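Local coordinates for protein 3',5'-cyclic-nucleotide phosphodiesterase 1 (Saccharomyces cerevisiae, PDB 4OJV) that is a class-II cyclic-nucleotide phosphodiesterase, a two-zinc enzyme of the metallo-hydrolase clan that pairs with a second copy of itself, at residues Ala37-Tyr45 / Asp132-Ser143; Leu270-Ser281 / Leu317-Lys328. All blocks are in the same frame, centred on the assembly; numbering follows the deposited sequence.

Interaction 1 closes along the chain before interaction 2 opens, and their centres lie about 23 Å apart on opposite sides of the chain's centre. Interaction 1 packs the turn after strand 35-38, in the eight-stranded mixed sheet, against helix 135-140. Interaction 2 pairs strands 273-279 and 321-325, parallel neighbours in the seven-stranded mixed sheet. Two such sheets with helices are consistent with the metallo-beta-lactamase fold. The contacts converge at one zinc ion, bound by Asp132 and His133 from interaction 1 and His326 from interaction 2, with Asp244 and a shared water. The metal site thus draws on both halves of the fold.

Interaction 1: residues Ala37-Tyr45 / Asp132-Ser143; sequences AVDGGAGMY and DHISGLVVNSPS. With ZN (zinc ion), chain E.
The HxHxDH signature of the metallo-beta-lactamase fold ends in Asp132 and His133, and here its last histidine is fixed by Asp39 in the turn after strand 35-38. Asp132 OD2 and His133 NE2 each bind the zinc ion at 2.1 Å, with Asp244, His326 and a water completing much of the shell. On the far edge of the ring, His133 ND1 donates to Asp39 OD2 (2.8 Å, 163° at the hydrogen). The bond runs in the ring plane but meets the oxygen from above the carboxylate plane, the two planes being 76° apart. As a second-shell partner, Asp39 fixes the ring's rotation; Thr127 N and Gln21 NE2 hold the carboxylate in turn.

Beyond it, backbone meets backbone at glycines. Gly40 O sits at the start of helix 135-140, taking a straight bond from Leu137 N (2.9 Å) and a weak one from Gly136 N. With no side chains at Gly41 and Gly136, the turn and the helix come close enough for Gly136 CA to lie 2.9 Å from Gly41 O as a CH...O contact.

At the far end, the Met44 and Asn140 side chains run alongside each other, heading opposite ways, their CG atoms 3.6 Å apart. Asn140 CG lies beside its own backbone N (chi1 -64°), which presents OD1 to Met44 N in the first turn of helix 44-53; ND2 instead binds Pro15 O and Glu17 of the second subunit. Met44 runs out extended at chi2, which carries SD to 4.2 Å from Ser143 CB.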
loop_
_atom_site.group_PDB
_atom_site.type_symbol
_atom_site.label_atom_id
_atom_site.label_comp_id
_atom_site.label_asym_id
_atom_site.label_seq_id
_atom_site.Cartn_x
_atom_site.Cartn_y
_atom_site.Cartn_z
ATOM N N ALA A 37 -1.316 -10.114 -14.197
ATOM C CA ALA A 37 -1.974 -9.595 -13.000
ATOM C C ALA A 37 -3.330 -9.002 -13.371
ATOM O O ALA A 37 -3.449 -8.281 -14.368
ATOM C CB ALA A 37 -1.108 -8.539 -12.330
ATOM N N VAL A 38 -4.354 -9.303 -12.573
ATOM C CA VAL A 38 -5.603 -8.560 -12.625
ATOM C C VAL A 38 -5.615 -7.640 -11.429
ATOM O O VAL A 38 -5.537 -8.084 -10.278
ATOM C CB VAL A 38 -6.856 -9.454 -12.654
ATOM C CG1 VAL A 38 -8.095 -8.583 -12.836
ATOM C CG2 VAL A 38 -6.750 -10.491 -13.764
ATOM N N ASP A 39 -5.719 -6.348 -11.731
ATOM C CA ASP A 39 -5.528 -5.290 -10.755
ATOM C C ASP A 39 -4.111 -5.246 -10.189
ATOM O O ASP A 39 -3.244 -6.056 -10.553
ATOM C CB ASP A 39 -6.653 -5.239 -9.719
ATOM C CG ASP A 39 -7.876 -4.517 -10.257
ATOM O OD1 ASP A 39 -7.695 -3.716 -11.213
ATOM O OD2 ASP A 39 -8.988 -4.724 -9.734
ATOM N N GLY A 40 -3.874 -4.276 -9.322
ATOM C CA GLY A 40 -2.521 -3.877 -8.989
ATOM C C GLY A 40 -2.410 -3.316 -7.597
ATOM O O GLY A 40 -1.589 -2.431 -7.347
ATOM N N GLY A 41 -3.200 -3.855 -6.671
ATOM C CA GLY A 41 -3.023 -3.568 -5.243
ATOM C C GLY A 41 -1.789 -4.339 -4.744
ATOM O O GLY A 41 -0.652 -3.982 -5.084
ATOM N N ALA A 42 -1.976 -5.382 -3.937
ATOM C CA ALA A 42 -0.849 -6.200 -3.456
ATOM C C ALA A 42 0.036 -6.738 -4.586
ATOM O O ALA A 42 -0.490 -7.287 -5.545
ATOM C CB ALA A 42 -1.383 -7.344 -2.621
ATOM N N GLY A 43 1.367 -6.628 -4.442
ATOM C CA GLY A 43 2.332 -6.994 -5.497
ATOM C C GLY A 43 3.624 -7.639 -4.976
ATOM O O GLY A 43 3.571 -8.693 -4.329
ATOM N N MET A 44 4.778 -7.004 -5.221
ATOM C CA MET A 44 6.080 -7.552 -4.797
ATOM C C MET A 44 6.126 -7.948 -3.338
ATOM O O MET A 44 6.693 -8.988 -2.997
ATOM C CB MET A 44 7.204 -6.537 -5.021
ATOM C CG MET A 44 7.614 -6.335 -6.457
ATOM S SD MET A 44 8.995 -5.184 -6.551
ATOM C CE MET A 44 10.402 -6.250 -6.329
ATOM N N TYR A 45 5.597 -7.092 -2.470
ATOM C CA TYR A 45 5.657 -7.347 -1.039
ATOM C C TYR A 45 4.996 -8.680 -0.719
ATOM O O TYR A 45 5.509 -9.481 0.077
ATOM C CB TYR A 45 5.000 -6.192 -0.270
ATOM C CG TYR A 45 5.247 -6.197 1.215
ATOM C CD1 TYR A 45 4.570 -7.088 2.044
ATOM C CD2 TYR A 45 6.141 -5.299 1.799
ATOM C CE1 TYR A 45 4.778 -7.096 3.418
ATOM C CE2 TYR A 45 6.355 -5.297 3.168
ATOM C CZ TYR A 45 5.673 -6.196 3.969
ATOM O OH TYR A 45 5.880 -6.193 5.330
ATOM N N ASP A 132 -6.580 1.764 -4.310
ATOM C CA ASP A 132 -6.423 0.403 -3.780
ATOM C C ASP A 132 -6.229 -0.654 -4.866
ATOM O O ASP A 132 -5.792 -1.765 -4.565
ATOM C CB ASP A 132 -7.563 -0.014 -2.805
ATOM C CG ASP A 132 -8.975 0.059 -3.441
ATOM O OD1 ASP A 132 -9.241 1.114 -4.067
ATOM O OD2 ASP A 132 -9.849 -0.894 -3.352
ATOM N N HIS A 133 -6.514 -0.315 -6.124
ATOM C CA HIS A 133 -6.356 -1.255 -7.233
ATOM C C HIS A 133 -5.116 -0.999 -8.035
ATOM O O HIS A 133 -4.845 -1.735 -8.983
ATOM C CB HIS A 133 -7.607 -1.274 -8.122
ATOM C CG HIS A 133 -8.824 -1.745 -7.380
ATOM N ND1 HIS A 133 -9.401 -2.965 -7.555
ATOM C CD2 HIS A 133 -9.520 -1.130 -6.363
ATOM C CE1 HIS A 133 -10.418 -3.092 -6.689
ATOM N NE2 HIS A 133 -10.479 -1.981 -5.951
ATOM N N ILE A 134 -4.326 0.001 -7.638
ATOM C CA ILE A 134 -3.124 0.357 -8.401
ATOM C C ILE A 134 -1.883 0.644 -7.558
ATOM O O ILE A 134 -0.820 0.859 -8.111
ATOM C CB ILE A 134 -3.354 1.555 -9.358
ATOM C CG1 ILE A 134 -3.702 2.810 -8.544
ATOM C CG2 ILE A 134 -4.407 1.197 -10.396
ATOM C CD1 ILE A 134 -3.644 4.106 -9.324
ATOM N N SER A 135 -2.007 0.649 -6.232
ATOM C CA SER A 135 -0.904 1.092 -5.376
ATOM C C SER A 135 0.364 0.238 -5.520
ATOM O O SER A 135 1.474 0.784 -5.553
ATOM C CB SER A 135 -1.356 1.155 -3.922
ATOM O OG SER A 135 -1.855 -0.086 -3.497
ATOM N N GLY A 136 0.209 -1.085 -5.611
ATOM C CA GLY A 136 1.355 -1.967 -5.807
ATOM C C GLY A 136 1.949 -1.845 -7.196
ATOM O O GLY A 136 3.164 -1.758 -7.352
ATOM N N LEU A 137 1.093 -1.827 -8.214
ATOM C CA LEU A 137 1.546 -1.575 -9.570
ATOM C C LEU A 137 2.454 -0.341 -9.603
ATOM O O LEU A 137 3.538 -0.363 -10.191
ATOM C CB LEU A 137 0.329 -1.361 -10.483
ATOM C CG LEU A 137 0.556 -0.647 -11.819
ATOM C CD1 LEU A 137 1.432 -1.447 -12.772
ATOM C CD2 LEU A 137 -0.778 -0.299 -12.466
ATOM N N VAL A 138 1.992 0.741 -8.981
ATOM C CA VAL A 138 2.735 1.985 -9.028
ATOM C C VAL A 138 4.039 1.906 -8.232
ATOM O O VAL A 138 5.118 2.166 -8.768
ATOM C CB VAL A 138 1.853 3.155 -8.551
ATOM C CG1 VAL A 138 2.678 4.426 -8.408
ATOM C CG2 VAL A 138 0.692 3.377 -9.516
ATOM N N VAL A 139 3.950 1.555 -6.960
ATOM C CA VAL A 139 5.161 1.586 -6.138
ATOM C C VAL A 139 6.188 0.550 -6.622
ATOM O O VAL A 139 7.395 0.800 -6.567
ATOM C CB VAL A 139 4.830 1.471 -4.644
ATOM C CG1 VAL A 139 6.105 1.448 -3.811
ATOM C CG2 VAL A 139 3.932 2.635 -4.216
ATOM N N ASN A 140 5.715 -0.592 -7.139
ATOM C CA ASN A 140 6.618 -1.637 -7.635
ATOM C C ASN A 140 7.289 -1.253 -8.960
ATOM O O ASN A 140 8.312 -1.835 -9.314
ATOM C CB ASN A 140 5.897 -2.973 -7.905
ATOM C CG ASN A 140 5.285 -3.651 -6.684
ATOM O OD1 ASN A 140 4.514 -4.592 -6.874
ATOM N ND2 ASN A 140 5.627 -3.245 -5.474
ATOM N N SER A 141 6.708 -0.316 -9.704
ATOM C CA SER A 141 7.117 -0.082 -11.093
ATOM C C SER A 141 8.603 0.251 -11.339
ATOM O O SER A 141 9.139 -0.146 -12.368
ATOM C CB SER A 141 6.178 0.913 -11.789
ATOM O OG SER A 141 6.243 2.205 -11.201
ATOM N N PRO A 142 9.288 0.944 -10.407
ATOM C CA PRO A 142 10.709 1.224 -10.691
ATOM C C PRO A 142 11.588 -0.029 -10.769
ATOM O O PRO A 142 12.694 0.038 -11.304
ATOM C CB PRO A 142 11.128 2.141 -9.536
ATOM C CG PRO A 142 9.847 2.789 -9.103
ATOM C CD PRO A 142 8.822 1.706 -9.238
ATOM N N SER A 143 11.085 -1.168 -10.293
ATOM C CA SER A 143 11.818 -2.437 -10.444
ATOM C C SER A 143 12.122 -2.747 -11.907
ATOM O O SER A 143 13.082 -3.461 -12.195
ATOM C CB SER A 143 11.038 -3.605 -9.828
ATOM O OG SER A 143 9.836 -3.864 -10.542
HETATM ZN ZN ZN E . -11.702 -1.290 -4.349
HETATM O O HOH W 1 -0.258 -2.005 -2.229
HETATM O O HOH W 2 -11.733 0.628 -4.968
#

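Interaction 2: residues Leu270-Ser281 / Leu317-Lys328. With ZN (zinc ion), chain E; SO4 (sulfate ion), chain B.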
loop_
_atom_site.group_PDB
_atom_site.type_symbol
_atom_site.label_atom_id
_atom_site.label_comp_id
_atom_site.label_asym_id
_atom_site.label_seq_id
_atom_site.Cartn_x
_atom_site.Cartn_y
_atom_site.Cartn_z
ATOM N N LEU A 270 -22.017 -23.299 -18.722
ATOM C CA LEU A 270 -21.700 -23.305 -17.300
ATOM C C LEU A 270 -20.545 -24.246 -16.953
ATOM O O LEU A 270 -19.699 -23.909 -16.127
ATOM C CB LEU A 270 -22.943 -23.636 -16.463
ATOM C CG LEU A 270 -22.734 -23.583 -14.943
ATOM C CD1 LEU A 270 -22.314 -22.192 -14.493
ATOM C CD2 LEU A 270 -23.971 -24.033 -14.180
ATOM N N VAL A 271 -20.504 -25.414 -17.595
ATOM C CA VAL A 271 -19.441 -26.381 -17.348
ATOM C C VAL A 271 -18.043 -25.812 -17.662
ATOM O O VAL A 271 -17.056 -26.243 -17.063
ATOM C CB VAL A 271 -19.710 -27.726 -18.076
ATOM C CG1 VAL A 271 -19.625 -27.575 -19.589
ATOM C CG2 VAL A 271 -18.777 -28.818 -17.575
ATOM N N HIS A 272 -17.982 -24.845 -18.578
ATOM C CA HIS A 272 -16.726 -24.154 -18.910
ATOM C C HIS A 272 -16.422 -22.959 -18.039
ATOM O O HIS A 272 -15.324 -22.410 -18.118
ATOM C CB HIS A 272 -16.684 -23.744 -20.378
ATOM C CG HIS A 272 -16.505 -24.906 -21.327
ATOM N ND1 HIS A 272 -15.375 -25.641 -21.370
ATOM C CD2 HIS A 272 -17.364 -25.446 -22.283
ATOM C CE1 HIS A 272 -15.508 -26.603 -22.306
ATOM N NE2 HIS A 272 -16.720 -26.476 -22.864
ATOM N N LEU A 273 -17.375 -22.532 -17.210
ATOM C CA LEU A 273 -17.145 -21.398 -16.320
ATOM C C LEU A 273 -16.553 -21.917 -15.017
ATOM O O LEU A 273 -17.273 -22.458 -14.170
ATOM C CB LEU A 273 -18.443 -20.617 -16.090
ATOM C CG LEU A 273 -18.312 -19.346 -15.240
ATOM C CD1 LEU A 273 -17.262 -18.385 -15.789
ATOM C CD2 LEU A 273 -19.658 -18.662 -15.094
ATOM N N LYS A 274 -15.238 -21.779 -14.867
ATOM C CA LYS A 274 -14.518 -22.445 -13.786
ATOM C C LYS A 274 -14.478 -21.643 -12.493
ATOM O O LYS A 274 -14.130 -22.170 -11.442
ATOM C CB LYS A 274 -13.094 -22.817 -14.220
ATOM C CG LYS A 274 -12.998 -23.543 -15.568
ATOM C CD LYS A 274 -13.930 -24.749 -15.699
ATOM C CE LYS A 274 -13.462 -25.948 -14.897
ATOM N NZ LYS A 274 -12.087 -26.356 -15.301
ATOM N N GLY A 275 -14.851 -20.372 -12.567
ATOM C CA GLY A 275 -14.857 -19.539 -11.380
ATOM C C GLY A 275 -15.213 -18.118 -11.719
ATOM O O GLY A 275 -14.916 -17.626 -12.819
ATOM N N ILE A 276 -15.854 -17.458 -10.761
ATOM C CA ILE A 276 -16.037 -16.013 -10.802
ATOM C C ILE A 276 -15.476 -15.416 -9.523
ATOM O O ILE A 276 -15.868 -15.827 -8.428
ATOM C CB ILE A 276 -17.507 -15.592 -11.032
ATOM C CG1 ILE A 276 -17.639 -14.062 -10.999
ATOM C CG2 ILE A 276 -18.449 -16.283 -10.065
ATOM C CD1 ILE A 276 -18.874 -13.499 -11.662
ATOM N N LEU A 277 -14.542 -14.477 -9.682
ATOM C CA LEU A 277 -13.975 -13.712 -8.573
ATOM C C LEU A 277 -14.686 -12.374 -8.523
ATOM O O LEU A 277 -14.475 -11.531 -9.381
ATOM C CB LEU A 277 -12.463 -13.519 -8.739
ATOM C CG LEU A 277 -11.540 -14.634 -8.241
ATOM C CD1 LEU A 277 -11.763 -15.941 -8.990
ATOM C CD2 LEU A 277 -10.081 -14.201 -8.341
ATOM N N VAL A 278 -15.551 -12.201 -7.532
ATOM C CA VAL A 278 -16.441 -11.052 -7.504
ATOM C C VAL A 278 -16.576 -10.550 -6.073
ATOM O O VAL A 278 -16.576 -11.339 -5.123
ATOM C CB VAL A 278 -17.827 -11.392 -8.123
ATOM C CG1 VAL A 278 -18.508 -12.525 -7.376
ATOM C CG2 VAL A 278 -18.724 -10.162 -8.187
ATOM N N GLU A 279 -16.728 -9.243 -5.916
ATOM C CA GLU A 279 -16.778 -8.680 -4.583
ATOM C C GLU A 279 -18.055 -8.988 -3.813
ATOM O O GLU A 279 -19.139 -9.169 -4.393
ATOM C CB GLU A 279 -16.592 -7.165 -4.614
ATOM C CG GLU A 279 -17.742 -6.370 -5.223
ATOM C CD GLU A 279 -17.890 -5.022 -4.542
ATOM O OE1 GLU A 279 -17.467 -4.009 -5.132
ATOM O OE2 GLU A 279 -18.411 -4.992 -3.403
ATOM N N CYS A 280 -17.912 -8.990 -2.492
ATOM C CA CYS A 280 -19.030 -8.690 -1.615
ATOM C C CYS A 280 -18.434 -7.871 -0.482
ATOM O O CYS A 280 -18.013 -8.411 0.541
ATOM C CB CYS A 280 -19.727 -9.957 -1.121
ATOM S SG CYS A 280 -21.328 -9.601 -0.371
ATOM N N SER A 281 -18.360 -6.558 -0.680
ATOM C CA SER A 281 -17.612 -5.717 0.240
ATOM C C SER A 281 -18.192 -5.701 1.643
ATOM O O SER A 281 -17.448 -5.577 2.618
ATOM C CB SER A 281 -17.543 -4.281 -0.272
ATOM O OG SER A 281 -16.733 -4.158 -1.423
ATOM N N LEU A 317 -27.113 -23.171 -10.615
ATOM C CA LEU A 317 -25.696 -22.895 -10.854
ATOM C C LEU A 317 -24.815 -24.003 -10.273
ATOM O O LEU A 317 -23.688 -23.760 -9.826
ATOM C CB LEU A 317 -25.327 -21.526 -10.283
ATOM C CG LEU A 317 -26.048 -20.340 -10.924
ATOM C CD1 LEU A 317 -25.687 -19.050 -10.195
ATOM C CD2 LEU A 317 -25.738 -20.218 -12.404
ATOM N N SER A 318 -25.330 -25.232 -10.283
ATOM C CA SER A 318 -24.606 -26.354 -9.694
ATOM C C SER A 318 -23.208 -26.479 -10.275
ATOM O O SER A 318 -23.030 -26.468 -11.488
ATOM C CB SER A 318 -25.377 -27.663 -9.888
ATOM O OG SER A 318 -26.535 -27.676 -9.073
ATOM N N GLY A 319 -22.220 -26.569 -9.390
ATOM C CA GLY A 319 -20.823 -26.708 -9.792
ATOM C C GLY A 319 -20.052 -25.400 -9.928
ATOM O O GLY A 319 -18.825 -25.415 -10.022
ATOM N N LEU A 320 -20.755 -24.273 -9.950
ATOM C CA LEU A 320 -20.081 -22.978 -10.100
ATOM C C LEU A 320 -19.322 -22.579 -8.835
ATOM O O LEU A 320 -19.891 -22.580 -7.743
ATOM C CB LEU A 320 -21.080 -21.877 -10.467
ATOM C CG LEU A 320 -20.509 -20.468 -10.658
ATOM C CD1 LEU A 320 -19.503 -20.422 -11.797
ATOM C CD2 LEU A 320 -21.631 -19.468 -10.868
ATOM N N ASN A 321 -18.048 -22.220 -9.001
ATOM C CA ASN A 321 -17.262 -21.636 -7.920
ATOM C C ASN A 321 -17.348 -20.120 -7.928
ATOM O O ASN A 321 -16.961 -19.466 -8.906
ATOM C CB ASN A 321 -15.812 -22.097 -8.009
ATOM C CG ASN A 321 -15.617 -23.454 -7.392
ATOM O OD1 ASN A 321 -15.593 -23.596 -6.172
ATOM N ND2 ASN A 321 -15.513 -24.465 -8.232
ATOM N N VAL A 322 -17.895 -19.573 -6.849
ATOM C CA VAL A 322 -17.916 -18.136 -6.618
ATOM C C VAL A 322 -16.895 -17.824 -5.535
ATOM O O VAL A 322 -16.993 -18.328 -4.411
ATOM C CB VAL A 322 -19.325 -17.647 -6.223
ATOM C CG1 VAL A 322 -19.316 -16.167 -5.861
ATOM C CG2 VAL A 322 -20.313 -17.939 -7.346
ATOM N N ILE A 323 -15.905 -17.020 -5.911
ATOM C CA ILE A 323 -14.807 -16.645 -5.026
ATOM C C ILE A 323 -15.021 -15.178 -4.672
ATOM O O ILE A 323 -14.929 -14.311 -5.532
ATOM C CB ILE A 323 -13.439 -16.845 -5.724
ATOM C CG1 ILE A 323 -13.307 -18.260 -6.323
ATOM C CG2 ILE A 323 -12.289 -16.500 -4.786
ATOM C CD1 ILE A 323 -13.415 -19.391 -5.325
ATOM N N VAL A 324 -15.339 -14.922 -3.407
ATOM C CA VAL A 324 -15.747 -13.598 -2.941
ATOM C C VAL A 324 -14.517 -12.788 -2.567
ATOM O O VAL A 324 -13.685 -13.235 -1.776
ATOM C CB VAL A 324 -16.682 -13.740 -1.728
ATOM C CG1 VAL A 324 -17.087 -12.388 -1.167
ATOM C CG2 VAL A 324 -17.920 -14.538 -2.110
ATOM N N THR A 325 -14.414 -11.596 -3.140
ATOM C CA THR A 325 -13.248 -10.741 -2.978
ATOM C C THR A 325 -13.621 -9.419 -2.316
ATOM O O THR A 325 -14.797 -9.106 -2.129
ATOM C CB THR A 325 -12.640 -10.436 -4.358
ATOM O OG1 THR A 325 -13.599 -9.684 -5.114
ATOM C CG2 THR A 325 -12.295 -11.735 -5.095
ATOM N N HIS A 326 -12.601 -8.635 -1.970
ATOM C CA HIS A 326 -12.777 -7.219 -1.629
ATOM C C HIS A 326 -13.656 -7.009 -0.422
ATOM O O HIS A 326 -14.367 -6.020 -0.322
ATOM C CB HIS A 326 -13.327 -6.463 -2.851
ATOM C CG HIS A 326 -13.066 -4.979 -2.843
ATOM N ND1 HIS A 326 -13.890 -4.095 -2.237
ATOM C CD2 HIS A 326 -12.073 -4.229 -3.458
ATOM C CE1 HIS A 326 -13.423 -2.853 -2.421
ATOM N NE2 HIS A 326 -12.321 -2.926 -3.176
ATOM N N VAL A 327 -13.612 -7.934 0.530
ATOM C CA VAL A 327 -14.369 -7.741 1.762
ATOM C C VAL A 327 -13.687 -6.650 2.590
ATOM O O VAL A 327 -12.469 -6.663 2.781
ATOM C CB VAL A 327 -14.522 -9.049 2.567
ATOM C CG1 VAL A 327 -15.235 -8.794 3.890
ATOM C CG2 VAL A 327 -15.286 -10.082 1.747
ATOM N N LYS A 328 -14.485 -5.704 3.068
ATOM C CA LYS A 328 -13.960 -4.598 3.859
ATOM C C LYS A 328 -13.849 -4.960 5.332
ATOM O O LYS A 328 -14.630 -5.769 5.852
ATOM C CB LYS A 328 -14.866 -3.381 3.690
ATOM C CG LYS A 328 -14.748 -2.757 2.306
ATOM C CD LYS A 328 -15.633 -1.529 2.136
ATOM C CE LYS A 328 -15.464 -0.862 0.774
ATOM N NZ LYS A 328 -14.114 -0.279 0.513
HETATM ZN ZN ZN E . -11.702 -1.290 -4.349
HETATM S S SO4 B . -13.516 1.197 -2.792
HETATM O O1 SO4 B . -12.354 2.101 -2.565
HETATM O O2 SO4 B . -14.500 1.387 -1.684
HETATM O O3 SO4 B . -14.149 1.479 -4.120
HETATM O O4 SO4 B . -12.989 -0.190 -2.738
HETATM O O HOH W 3 -17.058 -23.332 -11.456
HETATM O O HOH W 4 -14.441 -24.794 -10.942
HETATM O O HOH W 5 -12.869 -9.652 -7.764
HETATM O O HOH W 6 -17.366 -5.784 5.393
HETATM O O HOH W 2 -11.733 0.628 -4.968
#
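Ser281 OG is gripped twice: it receives a hydrogen bond from His326 ND1 (3.0 Å) and donates its own to Glu279 OE2 (2.7 Å). Glu279 OE2 also takes Ser281 N, which reaches it from the same face of the carboxylate as OG, and Leu295 N. This chain of hydrogen bonds fixes the rotation of the His326 ring, whose opposite nitrogen, NE2, binds the zinc ion at 2.1 Å. Ser281 CB also lies against Lys328, whose extended chain bends at its last torsion (chi4 -65°) to bring NZ 2.8 Å from O2 of a sulfate ion; Gly13 O is a second partner of NZ.

These residues stand at the C-terminal ends of two parallel strands, 273-279 and 321-325, consistent with the metallo-beta-lactamase fold, where metal ligands sit at strand ends. The bonds alternate along the ladder, Ile323 N to Ile276 O, then Val278 N to Ile323 O, and Thr325 N to Val278 O. On one face Ile276 and Val322 run alongside each other from neighbouring strands, with CG2 atoms 3.7 Å apart. Val278 adds to that layer, CG1 placed between its own backbone N and carbonyl carbon (chi1 60°) and 4.0 Å from Val322 CG1. Leu277 and Ile323 pair likewise on the other face. At the strands' beginning, the Leu273 side chain runs aslant over Leu320, Leu273 CD2 3.7 Å from Leu320 CD1.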